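Local coordinates for protein group 3 allergen SMIPP-S Yv6023A04 (Sarcoptes scabiei type hominis, PDB 3H7O) that has the trypsin-like fold of the S1 serine proteases but is an inactivated paralogue, probably lacking the peptide-cleaving activity generally assigned to that family, at residues S122-D131 against L178-Q189; T52-T60 against L95-S106. The protein carries 3 engineered substitutions. All blocks are in the same frame, centred on the assembly; numbering follows the deposited sequence.

Contact 1. Residues S122-D131 against L178-Q189; sequences SDVLVSGYGD and LESGDAGDPTVQ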
# COMPACT_ATOMS: atom_id res chain seq x y z
N SER A 122 7.59 5.89 -17.38
CA SER A 122 6.16 6.16 -17.21
C SER A 122 5.86 6.58 -15.77
O SER A 122 6.68 6.37 -14.88
CB SER A 122 5.30 4.95 -17.61
OG SER A 122 5.37 3.92 -16.64
N ASP A 123 4.69 7.18 -15.56
CA ASP A 123 4.29 7.61 -14.24
C ASP A 123 3.42 6.57 -13.53
O ASP A 123 2.61 5.89 -14.17
CB ASP A 123 3.54 8.94 -14.30
CG ASP A 123 4.48 10.13 -14.45
OD1 ASP A 123 5.71 9.95 -14.30
OD2 ASP A 123 3.98 11.24 -14.72
N VAL A 124 3.63 6.44 -12.23
CA VAL A 124 2.72 5.71 -11.35
C VAL A 124 2.20 6.65 -10.27
O VAL A 124 2.93 7.53 -9.80
CB VAL A 124 3.36 4.44 -10.72
CG1 VAL A 124 3.61 3.37 -11.78
CG2 VAL A 124 4.65 4.78 -9.96
N LEU A 125 0.95 6.46 -9.88
CA LEU A 125 0.32 7.32 -8.88
C LEU A 125 0.23 6.57 -7.56
O LEU A 125 -0.48 5.57 -7.45
CB LEU A 125 -1.07 7.77 -9.36
CG LEU A 125 -1.93 8.69 -8.46
CD1 LEU A 125 -1.35 10.09 -8.36
CD2 LEU A 125 -3.37 8.75 -8.97
N VAL A 126 0.98 7.05 -6.57
CA VAL A 126 0.94 6.47 -5.23
C VAL A 126 0.01 7.34 -4.38
O VAL A 126 0.03 8.56 -4.50
CB VAL A 126 2.37 6.35 -4.61
CG1 VAL A 126 3.06 7.71 -4.50
CG2 VAL A 126 2.33 5.64 -3.25
N SER A 127 -0.82 6.71 -3.54
CA SER A 127 -1.68 7.46 -2.63
C SER A 127 -1.67 6.83 -1.23
O SER A 127 -1.51 5.62 -1.08
CB SER A 127 -3.11 7.54 -3.17
OG SER A 127 -3.68 6.24 -3.31
N GLY A 128 -1.84 7.67 -0.22
CA GLY A 128 -1.80 7.23 1.17
C GLY A 128 -1.66 8.38 2.15
O GLY A 128 -1.81 9.54 1.78
N TYR A 129 -1.33 8.03 3.39
CA TYR A 129 -1.51 8.93 4.53
C TYR A 129 -0.24 9.25 5.30
O TYR A 129 -0.25 10.12 6.17
CB TYR A 129 -2.57 8.35 5.48
CG TYR A 129 -3.90 8.11 4.81
CD1 TYR A 129 -4.83 9.15 4.70
CD2 TYR A 129 -4.24 6.86 4.28
CE1 TYR A 129 -6.06 8.95 4.08
CE2 TYR A 129 -5.48 6.65 3.67
CZ TYR A 129 -6.38 7.70 3.57
OH TYR A 129 -7.59 7.51 2.96
N GLY A 130 0.85 8.55 4.99
CA GLY A 130 2.12 8.75 5.69
C GLY A 130 2.06 8.23 7.12
O GLY A 130 1.24 7.37 7.44
N ASP A 131 2.94 8.77 7.97
CA ASP A 131 3.04 8.36 9.37
C ASP A 131 1.85 8.85 10.19
O ASP A 131 1.43 10.01 10.06
CB ASP A 131 4.34 8.88 9.99
CG ASP A 131 5.56 8.13 9.51
OD1 ASP A 131 5.42 6.98 9.04
OD2 ASP A 131 6.68 8.69 9.61
N LEU A 178 8.38 8.92 0.49
CA LEU A 178 7.35 8.23 1.27
C LEU A 178 7.83 8.03 2.70
O LEU A 178 9.04 8.04 2.97
CB LEU A 178 6.99 6.88 0.63
CG LEU A 178 6.53 6.87 -0.84
CD1 LEU A 178 6.26 5.45 -1.33
CD2 LEU A 178 5.31 7.75 -1.07
N GLU A 179 6.89 7.88 3.62
CA GLU A 179 7.20 7.63 5.03
C GLU A 179 6.94 6.16 5.38
O GLU A 179 6.38 5.41 4.58
CB GLU A 179 6.38 8.56 5.93
CG GLU A 179 6.85 10.01 5.89
CD GLU A 179 5.92 10.97 6.64
OE1 GLU A 179 4.87 10.53 7.15
OE2 GLU A 179 6.25 12.17 6.71
N SER A 180 7.34 5.75 6.59
CA SER A 180 7.15 4.36 7.02
C SER A 180 5.67 3.95 6.98
O SER A 180 5.37 2.81 6.64
CB SER A 180 7.74 4.13 8.41
OG SER A 180 6.99 4.82 9.39
N GLY A 181 4.78 4.88 7.31
CA GLY A 181 3.33 4.65 7.22
C GLY A 181 2.79 4.51 5.81
O GLY A 181 1.63 4.13 5.62
N ASP A 182 3.62 4.81 4.82
CA ASP A 182 3.24 4.66 3.41
C ASP A 182 3.47 3.25 2.86
O ASP A 182 3.15 2.98 1.70
CB ASP A 182 3.94 5.70 2.54
CG ASP A 182 3.36 7.09 2.71
OD1 ASP A 182 2.13 7.25 2.52
OD2 ASP A 182 4.12 8.03 3.02
N ALA A 183 4.02 2.36 3.68
CA ALA A 183 4.09 0.94 3.33
C ALA A 183 2.68 0.47 3.03
O ALA A 183 1.74 0.81 3.75
CB ALA A 183 4.69 0.13 4.47
N GLY A 184 2.52 -0.29 1.95
CA GLY A 184 1.21 -0.79 1.56
C GLY A 184 0.38 0.16 0.70
O GLY A 184 -0.70 -0.21 0.24
N ASP A 185 0.89 1.38 0.48
CA ASP A 185 0.18 2.38 -0.34
C ASP A 185 -0.11 1.85 -1.75
O ASP A 185 0.78 1.32 -2.41
CB ASP A 185 0.98 3.68 -0.48
CG ASP A 185 0.83 4.61 0.72
OD1 ASP A 185 0.26 4.22 1.76
OD2 ASP A 185 1.29 5.76 0.60
N PRO A 186 -1.38 1.98 -2.20
CA PRO A 186 -1.70 1.57 -3.56
C PRO A 186 -0.96 2.44 -4.57
O PRO A 186 -0.80 3.65 -4.36
CB PRO A 186 -3.22 1.81 -3.66
CG PRO A 186 -3.54 2.78 -2.57
CD PRO A 186 -2.55 2.50 -1.47
N THR A 187 -0.48 1.80 -5.64
CA THR A 187 0.24 2.51 -6.69
C THR A 187 -0.35 2.09 -8.02
O THR A 187 -0.36 0.91 -8.38
CB THR A 187 1.75 2.24 -6.61
OG1 THR A 187 2.18 2.37 -5.24
CG2 THR A 187 2.51 3.26 -7.44
N VAL A 188 -0.87 3.08 -8.75
CA VAL A 188 -1.71 2.79 -9.91
C VAL A 188 -1.25 3.43 -11.21
O VAL A 188 -0.44 4.37 -11.21
CB VAL A 188 -3.21 3.18 -9.65
CG1 VAL A 188 -3.80 2.41 -8.47
CG2 VAL A 188 -3.38 4.68 -9.45
N GLN A 189 -1.77 2.89 -12.30
CA GLN A 189 -1.81 3.57 -13.59
C GLN A 189 -3.26 3.50 -14.04
O GLN A 189 -3.83 2.40 -14.15
CB GLN A 189 -0.86 2.92 -14.59
CG GLN A 189 0.61 3.13 -14.23
CD GLN A 189 1.57 2.53 -15.24
OE1 GLN A 189 1.38 1.41 -15.71
NE2 GLN A 189 2.63 3.27 -15.55
O HOH W 1 -1.03 5.19 4.15
O HOH W 2 -0.46 5.23 6.83
O HOH W 3 8.68 7.65 8.27
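Leu125 and Val188 form an antiparallel hydrogen-bonded pair, strands 123-128 and 186-189 running at 147° to one another; Leu125 N to Val188 O and Val188 N to Leu125 O both measure 2.8 Å. Ser127 N adds a third backbone bond, to Pro186 O, while Ser127 OG turns to Thr14. On one face of the sheet Leu125 CB lies alongside Val188 CG2. On the other, the beta-branched Thr187 points CG2 anti to its backbone N, against Val124 CB, and Val126 CG1 slides past Leu178 CD2; Phe211 packs against Val126, Thr187 and Leu178 on this face. At the outer end the extended Gln189 side chain carries NE2 to 3.0 Å from Asp123 O, above the carbonyl plane but within its own amide plane.

Beyond the strands, polar groups take over. Gly128, having no side chain, admits Asp185 OD2 to 3.5 Å from its CA. Gly130 N meets Asp182 OD1 from above the carboxylate plane, and the positive phi of Gly130 (70°), easy for glycine, directs the chain on toward Asp131. Asp131 OD1 is gripped twice, by Ser180 OG at 2.7 Å and by Gly181 N at 2.8 Å. Glu179 OE1 takes Asp131 N at 2.7 Å, yet lies 3.6 Å from Asp131 OD2; water 3, donating to Asp131 OD2 and accepting from Ser180 N, may soften that approach. Gly181-Pro186, with its type II turn, corresponds to the GDSGGP loop of active S1 proteases, Ala183 probably replacing their nucleophilic serine and Asp185 the second glycine of the GG pair.

Contact 2. Residues T52-T60 against L95-S106; sequences TIVIQYEST and LSRPLKLDGLKS
Tyr57, the last residue of strand 54-57, and Glu58 just past it supply most of the grip on the irregular chain 95-106. The apolar part is built on Leu99, whose CD2 sits over one face of the Tyr57 ring, 3.8 Å from its centroid, in a CH-pi contact displaced toward the rim. The same methyl reaches Ile55 CG2 at 4.0 Å, the two side chains crossing at about a right angle, and Leu95 CD2 touches Ile55 CG1 more loosely. Ser106 CB meets the ring at its edge. A tyrosine suits this place because its flat body can be packed while its hydroxyl still reaches the backbone beyond: Lys100 N donates to Tyr57 OH at 2.9 Å, with an N-H...O angle of 167°. Lys100 itself is the centre of an inverse gamma turn.

Among the polar bonds the shortest is 2.6 Å, from Ser106 OG to the anti lone pair of Glu58 OE2. That hydroxyl also accepts from Asp102 N, so Ser106 relays between glutamate and loop. Glu58 CG lies anti to the carbonyl carbon (chi1 -57°), and the extended chain passes across Lys105, CG to CB 3.6 Å. Two carboxylates come close here, Glu58 OE2 and Asp102 OD2 at 3.5 Å; water 5 links the pair through Glu58 OE1, and a salt bridge from Lys68 to that oxygen would offset the charge.

Asp102 OD1 is held from opposite faces of its plane by Leu104 N and Ser106 N. The first of these bonds defines an Asx turn, which shapes the loop leaving strand 91-95 as it folds back over strand 54-57 of the N-terminal beta-barrel of the chymotrypsin fold.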
# COMPACT_ATOMS: atom_id res chain seq x y z
N THR A 52 -7.61 -7.72 15.61
CA THR A 52 -7.17 -6.41 16.10
C THR A 52 -7.11 -5.37 14.98
O THR A 52 -7.04 -4.17 15.25
CB THR A 52 -5.79 -6.46 16.80
OG1 THR A 52 -4.76 -6.73 15.84
CG2 THR A 52 -5.78 -7.52 17.88
N ILE A 53 -7.14 -5.83 13.73
CA ILE A 53 -6.93 -4.95 12.58
C ILE A 53 -8.20 -4.21 12.17
O ILE A 53 -9.29 -4.77 12.21
CB ILE A 53 -6.35 -5.75 11.37
CG1 ILE A 53 -5.10 -6.54 11.80
CG2 ILE A 53 -6.04 -4.81 10.19
CD1 ILE A 53 -4.62 -7.59 10.80
N VAL A 54 -8.05 -2.93 11.81
CA VAL A 54 -9.16 -2.11 11.33
C VAL A 54 -8.85 -1.50 9.96
O VAL A 54 -7.74 -0.99 9.74
CB VAL A 54 -9.54 -0.97 12.34
CG1 VAL A 54 -10.71 -0.14 11.84
CG2 VAL A 54 -9.88 -1.55 13.71
N ILE A 55 -9.82 -1.58 9.06
CA ILE A 55 -9.71 -0.94 7.75
C ILE A 55 -10.50 0.36 7.76
O ILE A 55 -11.72 0.34 7.92
CB ILE A 55 -10.25 -1.85 6.61
CG1 ILE A 55 -9.57 -3.22 6.59
CG2 ILE A 55 -10.15 -1.13 5.24
CD1 ILE A 55 -8.07 -3.20 6.39
N GLN A 56 -9.80 1.48 7.57
CA GLN A 56 -10.44 2.78 7.44
C GLN A 56 -10.48 3.16 5.96
O GLN A 56 -9.46 3.14 5.27
CB GLN A 56 -9.70 3.85 8.26
CG GLN A 56 -10.38 5.23 8.24
CD GLN A 56 -9.81 6.22 9.25
OE1 GLN A 56 -8.85 5.92 9.97
NE2 GLN A 56 -10.40 7.41 9.31
N TYR A 57 -11.68 3.50 5.49
CA TYR A 57 -11.89 3.78 4.07
C TYR A 57 -12.79 4.99 3.84
O TYR A 57 -13.38 5.50 4.79
CB TYR A 57 -12.38 2.52 3.32
CG TYR A 57 -13.69 1.89 3.79
CD1 TYR A 57 -14.80 1.85 2.95
CD2 TYR A 57 -13.80 1.29 5.05
CE1 TYR A 57 -16.00 1.26 3.35
CE2 TYR A 57 -15.00 0.69 5.46
CZ TYR A 57 -16.09 0.68 4.61
OH TYR A 57 -17.28 0.09 5.00
N GLU A 58 -12.84 5.46 2.60
CA GLU A 58 -13.60 6.66 2.22
C GLU A 58 -13.11 7.93 2.91
O GLU A 58 -13.89 8.85 3.15
CB GLU A 58 -15.11 6.46 2.46
CG GLU A 58 -15.72 5.26 1.75
CD GLU A 58 -17.24 5.24 1.77
OE1 GLU A 58 -17.85 6.09 2.44
OE2 GLU A 58 -17.82 4.36 1.10
N SER A 59 -11.81 7.98 3.21
CA SER A 59 -11.25 9.02 4.07
C SER A 59 -10.27 9.94 3.35
O SER A 59 -9.26 9.51 2.81
CB SER A 59 -10.58 8.40 5.31
OG SER A 59 -9.99 9.40 6.12
N THR A 60 -10.57 11.24 3.39
CA THR A 60 -9.70 12.25 2.81
C THR A 60 -8.72 12.78 3.86
O THR A 60 -7.69 13.38 3.53
CB THR A 60 -10.55 13.36 2.16
OG1 THR A 60 -11.33 12.78 1.11
CG2 THR A 60 -9.68 14.48 1.58
N LEU A 95 -12.10 -10.01 5.14
CA LEU A 95 -13.14 -9.48 6.02
C LEU A 95 -14.29 -10.46 6.22
O LEU A 95 -14.69 -11.16 5.28
CB LEU A 95 -13.66 -8.16 5.45
CG LEU A 95 -12.63 -7.05 5.39
CD1 LEU A 95 -12.99 -6.06 4.29
CD2 LEU A 95 -12.48 -6.36 6.75
N SER A 96 -14.81 -10.52 7.44
CA SER A 96 -15.99 -11.33 7.73
C SER A 96 -17.27 -10.52 7.52
O SER A 96 -18.33 -11.08 7.24
CB SER A 96 -15.93 -11.88 9.16
OG SER A 96 -15.96 -10.84 10.12
N ARG A 97 -17.16 -9.20 7.68
CA ARG A 97 -18.23 -8.25 7.38
C ARG A 97 -17.69 -7.36 6.26
O ARG A 97 -16.61 -6.78 6.40
CB ARG A 97 -18.56 -7.43 8.63
CG ARG A 97 -19.78 -6.51 8.51
CD ARG A 97 -19.41 -5.07 8.14
NE ARG A 97 -20.58 -4.20 8.23
CZ ARG A 97 -21.42 -3.96 7.22
NH1 ARG A 97 -21.20 -4.50 6.02
NH2 ARG A 97 -22.47 -3.18 7.41
N PRO A 98 -18.42 -7.27 5.14
CA PRO A 98 -17.84 -6.62 3.95
C PRO A 98 -17.75 -5.10 4.06
O PRO A 98 -18.50 -4.49 4.81
CB PRO A 98 -18.81 -7.01 2.83
CG PRO A 98 -20.12 -7.20 3.51
CD PRO A 98 -19.82 -7.70 4.91
N LEU A 99 -16.81 -4.52 3.32
CA LEU A 99 -16.75 -3.06 3.16
C LEU A 99 -18.03 -2.59 2.48
O LEU A 99 -18.51 -3.24 1.55
CB LEU A 99 -15.55 -2.65 2.31
CG LEU A 99 -14.13 -3.06 2.74
CD1 LEU A 99 -13.14 -2.79 1.61
CD2 LEU A 99 -13.71 -2.35 4.02
N LYS A 100 -18.58 -1.48 2.96
CA LYS A 100 -19.76 -0.87 2.36
C LYS A 100 -19.36 0.01 1.17
O LYS A 100 -19.34 1.24 1.27
CB LYS A 100 -20.54 -0.04 3.39
CG LYS A 100 -21.16 -0.84 4.52
CD LYS A 100 -22.06 0.02 5.40
CE LYS A 100 -23.39 0.32 4.72
NZ LYS A 100 -24.38 0.89 5.67
N LEU A 101 -19.02 -0.64 0.06
CA LEU A 101 -18.58 0.07 -1.14
C LEU A 101 -19.73 0.85 -1.76
O LEU A 101 -20.83 0.32 -1.93
CB LEU A 101 -17.97 -0.90 -2.15
CG LEU A 101 -16.85 -1.84 -1.69
CD1 LEU A 101 -16.42 -2.74 -2.83
CD2 LEU A 101 -15.66 -1.07 -1.14
N ASP A 102 -19.48 2.11 -2.07
CA ASP A 102 -20.49 2.97 -2.68
C ASP A 102 -20.16 3.27 -4.14
O ASP A 102 -20.91 3.98 -4.81
CB ASP A 102 -20.66 4.26 -1.87
CG ASP A 102 -19.43 5.16 -1.92
OD1 ASP A 102 -18.41 4.78 -2.54
OD2 ASP A 102 -19.48 6.26 -1.34
N GLY A 103 -19.03 2.74 -4.61
CA GLY A 103 -18.56 2.95 -5.98
C GLY A 103 -18.10 4.37 -6.27
O GLY A 103 -17.87 4.73 -7.42
N LEU A 104 -17.96 5.17 -5.21
CA LEU A 104 -17.65 6.59 -5.32
C LEU A 104 -16.46 6.96 -4.42
O LEU A 104 -15.37 7.27 -4.91
CB LEU A 104 -18.89 7.43 -4.96
CG LEU A 104 -20.18 7.17 -5.76
CD1 LEU A 104 -21.41 7.73 -5.03
CD2 LEU A 104 -20.09 7.72 -7.18
N LYS A 105 -16.68 6.93 -3.11
CA LYS A 105 -15.60 7.16 -2.15
C LYS A 105 -14.81 5.88 -1.91
O LYS A 105 -13.67 5.92 -1.47
CB LYS A 105 -16.15 7.69 -0.83
CG LYS A 105 -16.73 9.09 -0.89
CD LYS A 105 -17.28 9.47 0.48
CE LYS A 105 -17.53 10.96 0.60
NZ LYS A 105 -17.65 11.36 2.03
N SER A 106 -15.45 4.74 -2.20
CA SER A 106 -14.81 3.43 -2.05
C SER A 106 -15.12 2.54 -3.24
O SER A 106 -16.29 2.25 -3.54
CB SER A 106 -15.21 2.77 -0.73
OG SER A 106 -16.62 2.73 -0.59
O HOH W 4 -11.73 4.27 0.27
O HOH W 5 -20.33 6.76 1.13

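From the N terminus, the chain reaches contact 2 first. Residues 52-60 open a loop that runs through strands 68-78 and 91-95, and the irregular segment 95-106 closes it against the N-terminal barrel. The chain then crosses over, and 122-131 opens contact 1, whose 46 intervening residues include strands 143-150 and 168-172 and helix 152-159 before 178-189 returns. The two loops therefore follow in series, neither nested nor crossed, one in each half of the fold. Their centres lie about 18 Å apart, yet they meet: Tyr129 OH approaches Ser59 O at 2.6 Å, a probable hydrogen bond that joins the two halves.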